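Local coordinates for arginine decarboxylase, A207R protein (Paramecium bursaria Chlorella virus 1, PDB 2NVA) that decarboxylates arginine to agmatine, using pyridoxal 5'-phosphate as its cofactor, at residues E169-S174 with P208-I213; A186-I191 with N235-D240. One frame throughout, in Å; residues are numbered along the deposited sequence.

In the fold
The two contacts are successive layers of one side of the TIM barrel that binds the cofactor. Along the chain their segments alternate: strand 170-174, helix 184-204, strand 210-212 and helix 229-241. Contact 1 pairs the two strands in the parallel barrel sheet, and contact 2 packs the two helices that follow them. The centres lie about 15 Å apart, on the same side of the chain's centre. Leu211 joins the layers: its CD2 rests 3.6 Å from CD1 of Ile238 and also reaches Ile191. Consecutive beta-alpha units are thus held strand to strand and helix to helix, on the wall whose strands lead toward the cofactor pocket.

Contact 1: residues E169-S174 with P208-I213; sequences EVIGIS and PYILDI
The ring of Tyr209 leans on Ile171 and carries the carbonyl oxygen of that residue over one face, off centre toward the rim. Its CE2 lies 3.6 Å from CB of Ile171, while the phenol oxygen has the CG2 and CD1 methyls of Ile171 as neighbours. With chi1 at 54°, CG of Tyr209 stands between its own backbone N and carbonyl carbon, which folds the ring back over the neighbouring strand. A second flat group, the carboxylate of Asp212, has Ser174 CB beside it; the CB atoms of Ser174 and Asp212 approach to 3.4 Å. Asp212 OD1 accepts from Gly214 N, and OD2 lies close to the Glu252 carboxylate.

Ile171 O is gripped twice, by Tyr209 N at 2.7 Å, which stands above the carbonyl plane, and by Ile210 N at 2.9 Å, which lies in it. Regular parallel pairing then takes over: Ile173 N donates to Ile210 O, and Ile173 O accepts from Asp212 N. Between the forked bonds on Ile171 O and the Ile173 N bond lies Gly172, its CA 3.1 Å from Ile210 O; a CB there would run into that oxygen. On the tyrosine side, the CD1 atoms of Ile171 and Ile210 touch as their side chains run alongside each other.

This is the beta-beta pairing of a beta-alpha-beta unit in a TIM barrel. Helix 184-204 packs on Ile173, Pro208 and Leu211, while strands 129-133 and 248-251 flank the pair.

Contact 2: residues A186-I191 with N235-D240; sequences AYYRAI and NDAIKD
Ala237 supplies the central bump, its CB pushing into the hollow between Tyr188 and Ile191, one turn apart on the facing helix. The methyl meets CD1 of the Tyr188 ring at 3.5 Å and CD1 of Ile191 at 3.6 Å, touching the ring's CD1 corner obliquely on one side and the isoleucine's end on the other. At this point the backbones come close, the CA atoms of Tyr188 and Ala237 5.3 Å apart, although the axes of the two short segments approach only to 9.0 Å. The segments run nearly parallel, 19° apart.

Ile191 answers with a bump of its own. Its CD1 settles against Ala237 CB and, on the side of the barrel strand, against CD1 of Ile238 at 3.6 Å, while its CG2 lies near Ala237 O. Ile238 starts out away from the partner helix, but its CD1 turns back to meet Ile191.

Toward the outer side, Tyr188 bridges the groove. Its CG is anti to the backbone N (chi1 -168°), which carries the ring across to the last turn of segment 235-240; Tyr233 and Phe241 meet the same ring.

There the phenol OH donates to Asp240 OD2 at 2.7 Å. The acceptor lies at the ring edge and uses its anti lone pair, with the carboxylate plane turned 78° from the ring. Asp240 OD1 pairs with its neighbour Lys239 NZ in a salt bridge whose hydrogen bond is weak, at 3.3 Å, so both oxygens are engaged, which is consistent with an ionised aspartate: a polar outer tie beside an apolar inner seam.

Contact 1: residues E169-S174 with P208-I213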
loop_
_atom_site.group_PDB
_atom_site.type_symbol
_atom_site.label_atom_id
_atom_site.label_comp_id
_atom_site.label_asym_id
_atom_site.label_seq_id
_atom_site.Cartn_x
_atom_site.Cartn_y
_atom_site.Cartn_z
ATOM N N GLU A 169 18.307 28.327 15.963
ATOM C CA GLU A 169 17.344 28.745 16.973
ATOM C C GLU A 169 16.391 27.594 17.284
ATOM O O GLU A 169 15.588 27.215 16.435
ATOM C CB GLU A 169 16.567 29.948 16.438
ATOM C CG GLU A 169 15.634 30.629 17.437
ATOM C CD GLU A 169 14.888 31.817 16.819
ATOM O OE1 GLU A 169 14.069 32.462 17.534
ATOM O OE2 GLU A 169 15.108 32.103 15.618
ATOM N N VAL A 170 16.500 27.020 18.479
ATOM C CA VAL A 170 15.536 26.011 18.933
ATOM C C VAL A 170 14.406 26.727 19.686
ATOM O O VAL A 170 14.643 27.350 20.730
ATOM C CB VAL A 170 16.194 24.919 19.809
ATOM C CG1 VAL A 170 15.135 23.960 20.355
ATOM C CG2 VAL A 170 17.242 24.137 18.998
ATOM N N ILE A 171 13.189 26.652 19.149
ATOM C CA ILE A 171 12.064 27.405 19.703
ATOM C C ILE A 171 11.060 26.554 20.505
ATOM O O ILE A 171 10.104 27.086 21.075
ATOM C CB ILE A 171 11.305 28.222 18.618
ATOM C CG1 ILE A 171 10.637 27.295 17.586
ATOM C CG2 ILE A 171 12.235 29.255 17.986
ATOM C CD1 ILE A 171 9.543 27.980 16.772
ATOM N N GLY A 172 11.285 25.241 20.556
ATOM C CA GLY A 172 10.367 24.387 21.299
ATOM C C GLY A 172 10.641 22.903 21.251
ATOM O O GLY A 172 11.670 22.439 20.727
ATOM N N ILE A 173 9.693 22.164 21.824
ATOM C CA ILE A 173 9.818 20.714 21.991
ATOM C C ILE A 173 8.523 20.085 21.498
ATOM O O ILE A 173 7.438 20.603 21.773
ATOM C CB ILE A 173 10.046 20.312 23.493
ATOM C CG1 ILE A 173 11.246 21.054 24.106
ATOM C CG2 ILE A 173 10.175 18.792 23.666
ATOM C CD1 ILE A 173 12.615 20.743 23.491
ATOM N N SER A 174 8.655 18.981 20.773
ATOM C CA SER A 174 7.497 18.205 20.334
ATOM C C SER A 174 7.648 16.730 20.709
ATOM O O SER A 174 8.731 16.267 21.056
ATOM C CB SER A 174 7.309 18.331 18.825
ATOM O OG SER A 174 8.293 17.590 18.137
ATOM N N PRO A 208 13.097 28.963 24.152
ATOM C CA PRO A 208 11.965 28.256 23.548
ATOM C C PRO A 208 10.625 28.789 24.060
ATOM O O PRO A 208 10.546 29.324 25.176
ATOM C CB PRO A 208 12.170 26.809 24.013
ATOM C CG PRO A 208 12.887 26.927 25.311
ATOM C CD PRO A 208 13.782 28.137 25.164
ATOM N N TYR A 209 9.587 28.635 23.241
ATOM C CA TYR A 209 8.253 29.109 23.598
ATOM C C TYR A 209 7.135 28.223 23.050
ATOM O O TYR A 209 5.969 28.521 23.274
ATOM C CB TYR A 209 8.034 30.573 23.151
ATOM C CG TYR A 209 8.312 30.830 21.681
ATOM C CD1 TYR A 209 7.288 30.836 20.738
ATOM C CD2 TYR A 209 9.619 31.066 21.238
ATOM C CE1 TYR A 209 7.562 31.085 19.386
ATOM C CE2 TYR A 209 9.896 31.308 19.908
ATOM C CZ TYR A 209 8.874 31.313 18.988
ATOM O OH TYR A 209 9.177 31.559 17.659
ATOM N N ILE A 210 7.474 27.151 22.334
ATOM C CA ILE A 210 6.432 26.293 21.752
ATOM C C ILE A 210 6.440 24.896 22.358
ATOM O O ILE A 210 7.497 24.269 22.448
ATOM C CB ILE A 210 6.559 26.185 20.202
ATOM C CG1 ILE A 210 6.250 27.543 19.537
ATOM C CG2 ILE A 210 5.634 25.074 19.645
ATOM C CD1 ILE A 210 6.191 27.500 18.009
ATOM N N LEU A 211 5.268 24.429 22.792
ATOM C CA LEU A 211 5.079 23.025 23.098
ATOM C C LEU A 211 4.224 22.456 21.980
ATOM O O LEU A 211 3.187 23.022 21.646
ATOM C CB LEU A 211 4.381 22.833 24.445
ATOM C CG LEU A 211 3.871 21.413 24.745
ATOM C CD1 LEU A 211 5.051 20.444 24.949
ATOM C CD2 LEU A 211 2.931 21.381 25.954
ATOM N N ASP A 212 4.666 21.351 21.390
ATOM C CA ASP A 212 3.926 20.720 20.314
ATOM C C ASP A 212 3.558 19.316 20.803
ATOM O O ASP A 212 4.436 18.473 20.964
ATOM C CB ASP A 212 4.810 20.668 19.060
ATOM C CG ASP A 212 4.159 19.964 17.875
ATOM O OD1 ASP A 212 3.087 19.313 18.002
ATOM O OD2 ASP A 212 4.766 20.050 16.776
ATOM N N ILE A 213 2.269 19.071 21.048
ATOM C CA ILE A 213 1.867 17.792 21.643
ATOM C C ILE A 213 1.581 16.700 20.595
ATOM O O ILE A 213 1.076 15.627 20.941
ATOM C CB ILE A 213 0.650 17.938 22.600
ATOM C CG1 ILE A 213 -0.560 18.466 21.831
ATOM C CG2 ILE A 213 1.012 18.827 23.816
ATOM C CD1 ILE A 213 -1.916 18.249 22.558
#

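Contact 2: residues A186-I191 with N235-D240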
loop_
_atom_site.group_PDB
_atom_site.type_symbol
_atom_site.label_atom_id
_atom_site.label_comp_id
_atom_site.label_asym_id
_atom_site.label_seq_id
_atom_site.Cartn_x
_atom_site.Cartn_y
_atom_site.Cartn_z
ATOM N N ALA A 186 -0.181 8.728 28.897
ATOM C CA ALA A 186 0.910 8.867 27.950
ATOM C C ALA A 186 1.170 10.338 27.608
ATOM O O ALA A 186 2.322 10.747 27.520
ATOM C CB ALA A 186 0.632 8.058 26.684
ATOM N N TYR A 187 0.105 11.117 27.397
ATOM C CA TYR A 187 0.230 12.546 27.093
ATOM C C TYR A 187 0.722 13.336 28.295
ATOM O O TYR A 187 1.569 14.224 28.149
ATOM C CB TYR A 187 -1.087 13.133 26.590
ATOM C CG TYR A 187 -1.421 12.690 25.188
ATOM C CD1 TYR A 187 -1.118 13.499 24.086
ATOM C CD2 TYR A 187 -2.019 11.447 24.955
ATOM C CE1 TYR A 187 -1.414 13.079 22.781
ATOM C CE2 TYR A 187 -2.315 11.029 23.660
ATOM C CZ TYR A 187 -2.011 11.843 22.584
ATOM O OH TYR A 187 -2.314 11.419 21.308
ATOM N N TYR A 188 0.200 12.996 29.472
ATOM C CA TYR A 188 0.642 13.627 30.701
ATOM C C TYR A 188 2.160 13.457 30.890
ATOM O O TYR A 188 2.870 14.431 31.112
ATOM C CB TYR A 188 -0.112 13.059 31.904
ATOM C CG TYR A 188 0.119 13.895 33.145
ATOM C CD1 TYR A 188 -0.788 14.885 33.514
ATOM C CD2 TYR A 188 1.261 13.724 33.917
ATOM C CE1 TYR A 188 -0.571 15.691 34.636
ATOM C CE2 TYR A 188 1.488 14.519 35.063
ATOM C CZ TYR A 188 0.566 15.506 35.405
ATOM O OH TYR A 188 0.769 16.294 36.525
ATOM N N ARG A 189 2.639 12.218 30.799
ATOM C CA ARG A 189 4.070 11.909 30.952
ATOM C C ARG A 189 4.922 12.559 29.860
ATOM O O ARG A 189 6.057 12.990 30.126
ATOM C CB ARG A 189 4.304 10.388 30.973
ATOM C CG ARG A 189 3.804 9.683 32.253
ATOM C CD ARG A 189 3.942 8.164 32.130
ATOM N NE ARG A 189 4.048 7.474 33.430
ATOM C CZ ARG A 189 3.042 6.877 34.078
ATOM N NH1 ARG A 189 1.811 6.853 33.564
ATOM N NH2 ARG A 189 3.264 6.267 35.233
ATOM N N ALA A 190 4.376 12.628 28.643
ATOM C CA ALA A 190 5.061 13.255 27.515
ATOM C C ALA A 190 5.214 14.759 27.726
ATOM O O ALA A 190 6.256 15.336 27.397
ATOM C CB ALA A 190 4.325 12.978 26.217
ATOM N N ILE A 191 4.172 15.393 28.254
ATOM C CA ILE A 191 4.198 16.844 28.490
ATOM C C ILE A 191 5.162 17.181 29.642
ATOM O O ILE A 191 5.876 18.194 29.592
ATOM C CB ILE A 191 2.758 17.407 28.715
ATOM C CG1 ILE A 191 1.951 17.299 27.407
ATOM C CG2 ILE A 191 2.784 18.865 29.231
ATOM C CD1 ILE A 191 0.424 17.266 27.591
ATOM N N ASN A 235 -5.124 18.942 29.125
ATOM C CA ASN A 235 -5.222 20.296 29.692
ATOM C C ASN A 235 -4.704 20.406 31.121
ATOM O O ASN A 235 -4.133 21.436 31.483
ATOM C CB ASN A 235 -6.646 20.848 29.579
ATOM C CG ASN A 235 -7.061 21.094 28.123
ATOM O OD1 ASN A 235 -6.209 21.286 27.254
ATOM N ND2 ASN A 235 -8.366 21.085 27.862
ATOM N N ASP A 236 -4.889 19.351 31.921
ATOM C CA ASP A 236 -4.314 19.299 33.281
ATOM C C ASP A 236 -2.797 19.316 33.215
ATOM O O ASP A 236 -2.138 20.005 33.986
ATOM C CB ASP A 236 -4.760 18.038 34.028
ATOM C CG ASP A 236 -6.213 18.077 34.441
ATOM O OD1 ASP A 236 -6.777 19.198 34.592
ATOM O OD2 ASP A 236 -6.809 16.972 34.652
ATOM N N ALA A 237 -2.234 18.567 32.274
ATOM C CA ALA A 237 -0.787 18.533 32.096
ATOM C C ALA A 237 -0.245 19.881 31.608
ATOM O O ALA A 237 0.819 20.311 32.050
ATOM C CB ALA A 237 -0.381 17.399 31.145
ATOM N N ILE A 238 -0.989 20.545 30.715
ATOM C CA ILE A 238 -0.612 21.878 30.222
ATOM C C ILE A 238 -0.570 22.840 31.410
ATOM O O ILE A 238 0.396 23.589 31.576
ATOM C CB ILE A 238 -1.577 22.427 29.092
ATOM C CG1 ILE A 238 -1.623 21.533 27.838
ATOM C CG2 ILE A 238 -1.200 23.880 28.688
ATOM C CD1 ILE A 238 -0.274 20.840 27.546
ATOM N N LYS A 239 -1.610 22.790 32.249
ATOM C CA LYS A 239 -1.674 23.618 33.455
ATOM C C LYS A 239 -0.542 23.329 34.451
ATOM O O LYS A 239 0.007 24.255 35.052
ATOM C CB LYS A 239 -3.033 23.444 34.142
ATOM C CG LYS A 239 -3.347 24.524 35.183
ATOM C CD LYS A 239 -4.692 24.274 35.851
ATOM C CE LYS A 239 -4.544 23.431 37.127
ATOM N NZ LYS A 239 -4.213 21.993 36.811
ATOM N N ASP A 240 -0.194 22.053 34.619
ATOM C CA ASP A 240 0.801 21.656 35.621
ATOM C C ASP A 240 2.218 22.030 35.209
ATOM O O ASP A 240 3.045 22.374 36.073
ATOM C CB ASP A 240 0.746 20.149 35.885
ATOM C CG ASP A 240 -0.475 19.732 36.663
ATOM O OD1 ASP A 240 -1.213 20.621 37.166
ATOM O OD2 ASP A 240 -0.687 18.507 36.804
#